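Side-chain contacts in toxin 2A (Paenibacillus larvae, PDB 5URP), which probably acts as a secreted virulence factor of a bee pathogen, transferring ADP-ribose from NAD+ to a host-cell protein: residues G147-S152 with T197-D202; T49-R54 with I85-K90. All coordinates share one frame; numbering follows the deposited sequence.

Contact 1 (G147-S152 with T197-D202); sequences GYLSTS and TKYYID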
loop_
_atom_site.group_PDB
_atom_site.type_symbol
_atom_site.label_atom_id
_atom_site.label_comp_id
_atom_site.label_asym_id
_atom_site.label_seq_id
_atom_site.Cartn_x
_atom_site.Cartn_y
_atom_site.Cartn_z
ATOM N N GLY A 147 -3.480 -3.796 8.788
ATOM C CA GLY A 147 -3.630 -4.746 7.700
ATOM C C GLY A 147 -2.367 -4.852 6.876
ATOM O O GLY A 147 -1.381 -4.170 7.120
ATOM N N TYR A 148 -2.397 -5.706 5.846
ATOM C CA TYR A 148 -1.347 -5.627 4.844
ATOM C C TYR A 148 -1.462 -4.318 4.060
ATOM O O TYR A 148 -2.530 -3.713 3.952
ATOM C CB TYR A 148 -1.408 -6.832 3.898
ATOM C CG TYR A 148 -1.179 -8.138 4.608
ATOM C CD1 TYR A 148 0.119 -8.583 4.917
ATOM C CD2 TYR A 148 -2.250 -8.899 5.029
ATOM C CE1 TYR A 148 0.309 -9.783 5.594
ATOM C CE2 TYR A 148 -2.079 -10.080 5.711
ATOM C CZ TYR A 148 -0.802 -10.521 5.998
ATOM O OH TYR A 148 -0.711 -11.692 6.674
ATOM N N LEU A 149 -0.351 -3.886 3.506
ATOM C CA LEU A 149 -0.284 -2.617 2.793
ATOM C C LEU A 149 -0.048 -2.908 1.317
ATOM O O LEU A 149 1.075 -3.171 0.883
ATOM C CB LEU A 149 0.801 -1.733 3.399
ATOM C CG LEU A 149 0.848 -0.284 2.949
ATOM C CD1 LEU A 149 -0.475 0.423 3.181
ATOM C CD2 LEU A 149 1.971 0.438 3.708
ATOM N N SER A 150 -1.140 -2.853 0.542
ATOM C CA SER A 150 -1.097 -3.033 -0.896
ATOM C C SER A 150 -0.782 -1.695 -1.553
ATOM O O SER A 150 -1.466 -0.694 -1.294
ATOM C CB SER A 150 -2.447 -3.556 -1.416
ATOM O OG SER A 150 -2.719 -4.878 -0.984
ATOM N N THR A 151 0.227 -1.689 -2.416
ATOM C CA THR A 151 0.687 -0.501 -3.114
ATOM C C THR A 151 0.968 -0.909 -4.552
ATOM O O THR A 151 0.869 -2.086 -4.898
ATOM C CB THR A 151 1.961 0.070 -2.483
ATOM O OG1 THR A 151 3.060 -0.793 -2.766
ATOM C CG2 THR A 151 1.800 0.226 -0.981
ATOM N N SER A 152 1.289 0.063 -5.404
ATOM C CA SER A 152 1.603 -0.200 -6.805
ATOM C C SER A 152 2.919 0.451 -7.199
ATOM O O SER A 152 3.265 1.550 -6.739
ATOM C CB SER A 152 0.485 0.336 -7.746
ATOM O OG SER A 152 0.791 0.061 -9.111
ATOM N N THR A 197 3.112 -2.407 9.031
ATOM C CA THR A 197 4.122 -1.518 8.485
ATOM C C THR A 197 4.013 -0.141 9.128
ATOM O O THR A 197 2.921 0.414 9.286
ATOM C CB THR A 197 4.000 -1.417 6.956
ATOM O OG1 THR A 197 4.503 -2.618 6.351
ATOM C CG2 THR A 197 4.799 -0.228 6.409
ATOM N N LYS A 198 5.170 0.397 9.494
ATOM C CA LYS A 198 5.316 1.734 10.046
ATOM C C LYS A 198 5.810 2.647 8.942
ATOM O O LYS A 198 6.749 2.298 8.230
ATOM C CB LYS A 198 6.331 1.738 11.199
ATOM C CG LYS A 198 5.863 1.055 12.451
ATOM C CD LYS A 198 7.018 0.985 13.444
ATOM C CE LYS A 198 6.557 0.678 14.859
ATOM N NZ LYS A 198 7.650 0.827 15.882
ATOM N N TYR A 199 5.163 3.798 8.768
ATOM C CA TYR A 199 5.644 4.743 7.778
ATOM C C TYR A 199 5.543 6.157 8.323
ATOM O O TYR A 199 4.576 6.520 8.999
ATOM C CB TYR A 199 4.902 4.563 6.432
ATOM C CG TYR A 199 3.394 4.649 6.408
ATOM C CD1 TYR A 199 2.595 3.588 6.828
ATOM C CD2 TYR A 199 2.767 5.757 5.872
ATOM C CE1 TYR A 199 1.207 3.658 6.757
ATOM C CE2 TYR A 199 1.383 5.827 5.783
ATOM C CZ TYR A 199 0.616 4.784 6.232
ATOM O OH TYR A 199 -0.747 4.879 6.141
ATOM N N TYR A 200 6.558 6.943 8.016
ATOM C CA TYR A 200 6.701 8.287 8.539
ATOM C C TYR A 200 6.293 9.298 7.485
ATOM O O TYR A 200 6.771 9.229 6.352
ATOM C CB TYR A 200 8.149 8.532 8.964
ATOM C CG TYR A 200 8.447 9.920 9.469
ATOM C CD1 TYR A 200 8.156 10.298 10.781
ATOM C CD2 TYR A 200 9.074 10.846 8.651
ATOM C CE1 TYR A 200 8.432 11.569 11.230
ATOM C CE2 TYR A 200 9.354 12.122 9.095
ATOM C CZ TYR A 200 9.052 12.468 10.402
ATOM O OH TYR A 200 9.345 13.716 10.871
ATOM N N ILE A 201 5.457 10.255 7.883
ATOM C CA ILE A 201 4.931 11.266 6.964
ATOM C C ILE A 201 5.871 12.469 6.914
ATOM O O ILE A 201 6.001 13.226 7.884
ATOM C CB ILE A 201 3.511 11.678 7.354
ATOM C CG1 ILE A 201 2.595 10.445 7.244
ATOM C CG2 ILE A 201 2.991 12.760 6.381
ATOM C CD1 ILE A 201 1.185 10.694 7.718
ATOM N N ASP A 202 6.520 12.645 5.765
ATOM C CA ASP A 202 7.384 13.791 5.505
ATOM C C ASP A 202 6.595 15.026 5.069
ATOM O O ASP A 202 6.948 16.147 5.448
ATOM C CB ASP A 202 8.410 13.420 4.433
ATOM C CG ASP A 202 9.376 12.354 4.902
ATOM O OD1 ASP A 202 10.103 12.637 5.874
ATOM O OD2 ASP A 202 9.397 11.242 4.320
HETATM O O HOH W 1 1.043 -2.680 6.918
#
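L149 and T197 mark the closest backbone approach, with their CA atoms 7.3 Å apart. That is too wide for strand pairing, and the two segments do not share a sheet. Strand 149-152 is an outer strand of a small antiparallel sheet. Strand 197-207 lies inside the main mixed sheet. What joins their backbones is a water. It sits 2.9 Å from G147 O and accepts a hydrogen bond from T197 N at 3.0 Å.

The side-chain contact is small, 113 Å² in all, but fully buried. L149 carries it alone on its side. CG stands opposite the backbone N (chi1 -169°), and this sends the branched end across to the other strand. Its CD2 methyl meets CG2 of T197 at 4.0 Å, with the two side chains crossing at about a right angle. The same methyl comes within 4.5 Å of Y199 CD1 and approaches that ring obliquely. One methyl therefore touches two residues that are two positions apart on strand 197-207. T197 offers its methyl to L149, while its OG1 is bonded to P194 O.

The sequence that follows L149, S150-T151-S152, reads as the STS motif of C3-like ADP-ribosyltransferases. S150 OG bonds to E190 OE2 and S150 O accepts from R105 NH1, links consistent with the NAD-binding cleft of this family. The contact lies where the strand carrying this motif passes the main sheet.

Around it, L149 pairs by backbone with L193 of strand 190-193 and also packs on that residue, while T197 and Y199 lean on V221 and A219 of strand 214-221.

Contact 2 (T49-R54 with I85-K90); sequences TEEEKR and IELIDK
E52 and K90 form the polar link between two helices. K90 NZ donates to E52 OE2 at 2.6 Å, a short salt bridge. The ammonium meets the oxygen from above the carboxylate plane, 41° out of it. K90 gets there by curling back, with a bend at chi3 (62°) and another at chi4. Its CG and CE lie close to the same oxygen, and the two side chains cross at about a right angle.

The other oxygen of E52 is also engaged. OE1 accepts from T49 N at 2.9 Å and forms a salt bridge with K94. In return, T49 OG1 accepts from E52 N at 3.0 Å. These two reciprocal bonds make a capping box at the start of helix 50-61, with T49 as N-cap. E52 thus closes its own helix end and grips the neighbouring helix with one carboxylate. Two lysines and the helix N-terminus would all be expected to stabilise its negative charge.

A water extends the network. It bonds to T49 OG1 at 2.9 Å and accepts from K90 NZ at 2.8 Å, so the cap hydroxyl and the lysine are also joined indirectly.

The axes of the two short helical segments come within 9.0 Å and run at 103° to each other, close to perpendicular. L87 fills the apolar part of this crossing. Its CD1 touches E51 CG at 3.7 Å, and its CD2 faces the CG methylene of E52. E51 gives only its aliphatic part to L87. Its OE2 turns to R54 NE at 3.1 Å, using the syn lone pair and lying nearly in the guanidinium plane. Q55 NE2 bonds to the same oxygen. On the exposed side of helix 50-61, K53 NZ pairs with E50 OE2.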
loop_
_atom_site.group_PDB
_atom_site.type_symbol
_atom_site.label_atom_id
_atom_site.label_comp_id
_atom_site.label_asym_id
_atom_site.label_seq_id
_atom_site.Cartn_x
_atom_site.Cartn_y
_atom_site.Cartn_z
ATOM N N THR A 49 6.139 -21.525 -1.275
ATOM C CA THR A 49 5.449 -22.808 -1.358
ATOM C C THR A 49 4.162 -22.611 -2.155
ATOM O O THR A 49 3.666 -21.504 -2.291
ATOM C CB THR A 49 5.069 -23.353 0.011
ATOM O OG1 THR A 49 4.057 -22.494 0.549
ATOM C CG2 THR A 49 6.263 -23.414 0.961
ATOM N N GLU A 50 3.604 -23.718 -2.645
ATOM C CA GLU A 50 2.358 -23.608 -3.409
ATOM C C GLU A 50 1.235 -23.005 -2.566
ATOM O O GLU A 50 0.443 -22.194 -3.067
ATOM C CB GLU A 50 1.964 -24.979 -3.968
ATOM C CG GLU A 50 2.932 -25.494 -5.028
ATOM C CD GLU A 50 3.107 -24.528 -6.194
ATOM O OE1 GLU A 50 2.097 -24.174 -6.845
ATOM O OE2 GLU A 50 4.256 -24.107 -6.450
ATOM N N GLU A 51 1.135 -23.392 -1.293
ATOM C CA GLU A 51 0.099 -22.816 -0.436
ATOM C C GLU A 51 0.324 -21.333 -0.166
ATOM O O GLU A 51 -0.650 -20.563 -0.111
ATOM C CB GLU A 51 0.005 -23.603 0.878
ATOM C CG GLU A 51 -1.245 -23.282 1.701
ATOM C CD GLU A 51 -2.542 -23.263 0.867
ATOM O OE1 GLU A 51 -2.885 -24.299 0.254
ATOM O OE2 GLU A 51 -3.211 -22.202 0.809
ATOM N N GLU A 52 1.580 -20.882 -0.057
ATOM C CA GLU A 52 1.828 -19.454 0.070
ATOM C C GLU A 52 1.355 -18.708 -1.169
ATOM O O GLU A 52 0.673 -17.678 -1.063
ATOM C CB GLU A 52 3.315 -19.174 0.314
ATOM C CG GLU A 52 3.749 -19.505 1.746
ATOM C CD GLU A 52 5.277 -19.586 1.944
ATOM O OE1 GLU A 52 6.040 -19.606 0.960
ATOM O OE2 GLU A 52 5.709 -19.708 3.097
ATOM N N LYS A 53 1.725 -19.194 -2.350
ATOM C CA LYS A 53 1.271 -18.558 -3.593
ATOM C C LYS A 53 -0.245 -18.460 -3.634
ATOM O O LYS A 53 -0.797 -17.409 -3.985
ATOM C CB LYS A 53 1.773 -19.339 -4.809
ATOM C CG LYS A 53 3.289 -19.297 -4.981
ATOM C CD LYS A 53 3.697 -20.212 -6.123
ATOM C CE LYS A 53 5.190 -20.333 -6.257
ATOM N NZ LYS A 53 5.517 -21.654 -6.848
ATOM N N ARG A 54 -0.933 -19.545 -3.300
ATOM C CA ARG A 54 -2.396 -19.553 -3.345
ATOM C C ARG A 54 -2.991 -18.505 -2.410
ATOM O O ARG A 54 -3.949 -17.812 -2.774
ATOM C CB ARG A 54 -2.903 -20.943 -3.000
ATOM C CG ARG A 54 -4.397 -21.024 -2.843
ATOM C CD ARG A 54 -4.819 -22.444 -2.509
ATOM N NE ARG A 54 -5.503 -22.489 -1.219
ATOM C CZ ARG A 54 -6.824 -22.470 -1.053
ATOM N NH1 ARG A 54 -7.329 -22.493 0.175
ATOM N NH2 ARG A 54 -7.645 -22.441 -2.095
ATOM N N ILE A 85 -3.176 -15.607 7.467
ATOM C CA ILE A 85 -2.269 -14.514 7.791
ATOM C C ILE A 85 -0.869 -15.048 8.098
ATOM O O ILE A 85 0.133 -14.430 7.723
ATOM C CB ILE A 85 -2.873 -13.709 8.955
ATOM C CG1 ILE A 85 -4.120 -12.959 8.442
ATOM C CG2 ILE A 85 -1.856 -12.760 9.591
ATOM C CD1 ILE A 85 -5.048 -12.570 9.555
ATOM N N GLU A 86 -0.780 -16.213 8.745
ATOM C CA GLU A 86 0.520 -16.844 8.986
ATOM C C GLU A 86 1.231 -17.156 7.671
ATOM O O GLU A 86 2.441 -16.933 7.538
ATOM C CB GLU A 86 0.327 -18.112 9.835
ATOM C CG GLU A 86 1.569 -18.944 10.050
ATOM C CD GLU A 86 1.288 -20.209 10.856
ATOM O OE1 GLU A 86 0.109 -20.464 11.195
ATOM O OE2 GLU A 86 2.253 -20.947 11.145
ATOM N N LEU A 87 0.486 -17.623 6.667
ATOM C CA LEU A 87 1.079 -17.976 5.380
ATOM C C LEU A 87 1.569 -16.743 4.632
ATOM O O LEU A 87 2.684 -16.729 4.090
ATOM C CB LEU A 87 0.045 -18.755 4.552
ATOM C CG LEU A 87 -0.168 -20.194 5.001
ATOM C CD1 LEU A 87 -1.478 -20.795 4.448
ATOM C CD2 LEU A 87 1.006 -21.032 4.563
ATOM N N ILE A 88 0.747 -15.689 4.576
ATOM C CA ILE A 88 1.186 -14.469 3.919
ATOM C C ILE A 88 2.372 -13.857 4.643
ATOM O O ILE A 88 3.327 -13.408 4.005
ATOM C CB ILE A 88 0.014 -13.480 3.814
ATOM C CG1 ILE A 88 -1.126 -14.136 3.048
ATOM C CG2 ILE A 88 0.489 -12.235 3.119
ATOM C CD1 ILE A 88 -2.410 -13.332 3.051
ATOM N N ASP A 89 2.335 -13.844 5.981
ATOM C CA ASP A 89 3.448 -13.301 6.766
ATOM C C ASP A 89 4.732 -14.018 6.411
ATOM O O ASP A 89 5.779 -13.387 6.189
ATOM C CB ASP A 89 3.183 -13.471 8.260
ATOM C CG ASP A 89 2.155 -12.520 8.805
ATOM O OD1 ASP A 89 1.702 -11.634 8.077
ATOM O OD2 ASP A 89 1.857 -12.677 10.015
ATOM N N LYS A 90 4.666 -15.343 6.372
ATOM C CA LYS A 90 5.830 -16.173 6.098
ATOM C C LYS A 90 6.332 -15.962 4.683
ATOM O O LYS A 90 7.540 -16.028 4.440
ATOM C CB LYS A 90 5.458 -17.632 6.360
ATOM C CG LYS A 90 6.507 -18.697 6.126
ATOM C CD LYS A 90 6.048 -20.048 6.723
ATOM C CE LYS A 90 4.756 -20.620 6.099
ATOM N NZ LYS A 90 4.966 -21.447 4.850
HETATM O O HOH W 2 3.378 -23.211 3.285
#

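In the fold
Contact 1 is core, its centre about 5 Å from the centre of the chain; contact 2 is partly buried, its centre about 19 Å from it. About 20 Å separates their centres. Contact 1 joins two sheets through methyl groups, a tyrosine ring and one water. Contact 2 joins two helices by a salt bridge and by L87 packed against glutamate methylenes; the capping box lies at the start of helix 50-61 and shares E52 with the bridge. They share no pair of elements. They do meet: Y148 OH of 147-152 is probably hydrogen-bonded to D89 OD1 of 85-90 at 2.8 Å. Helix 79-92 thus touches both helix 50-61 and the residue leading into strand 149-152.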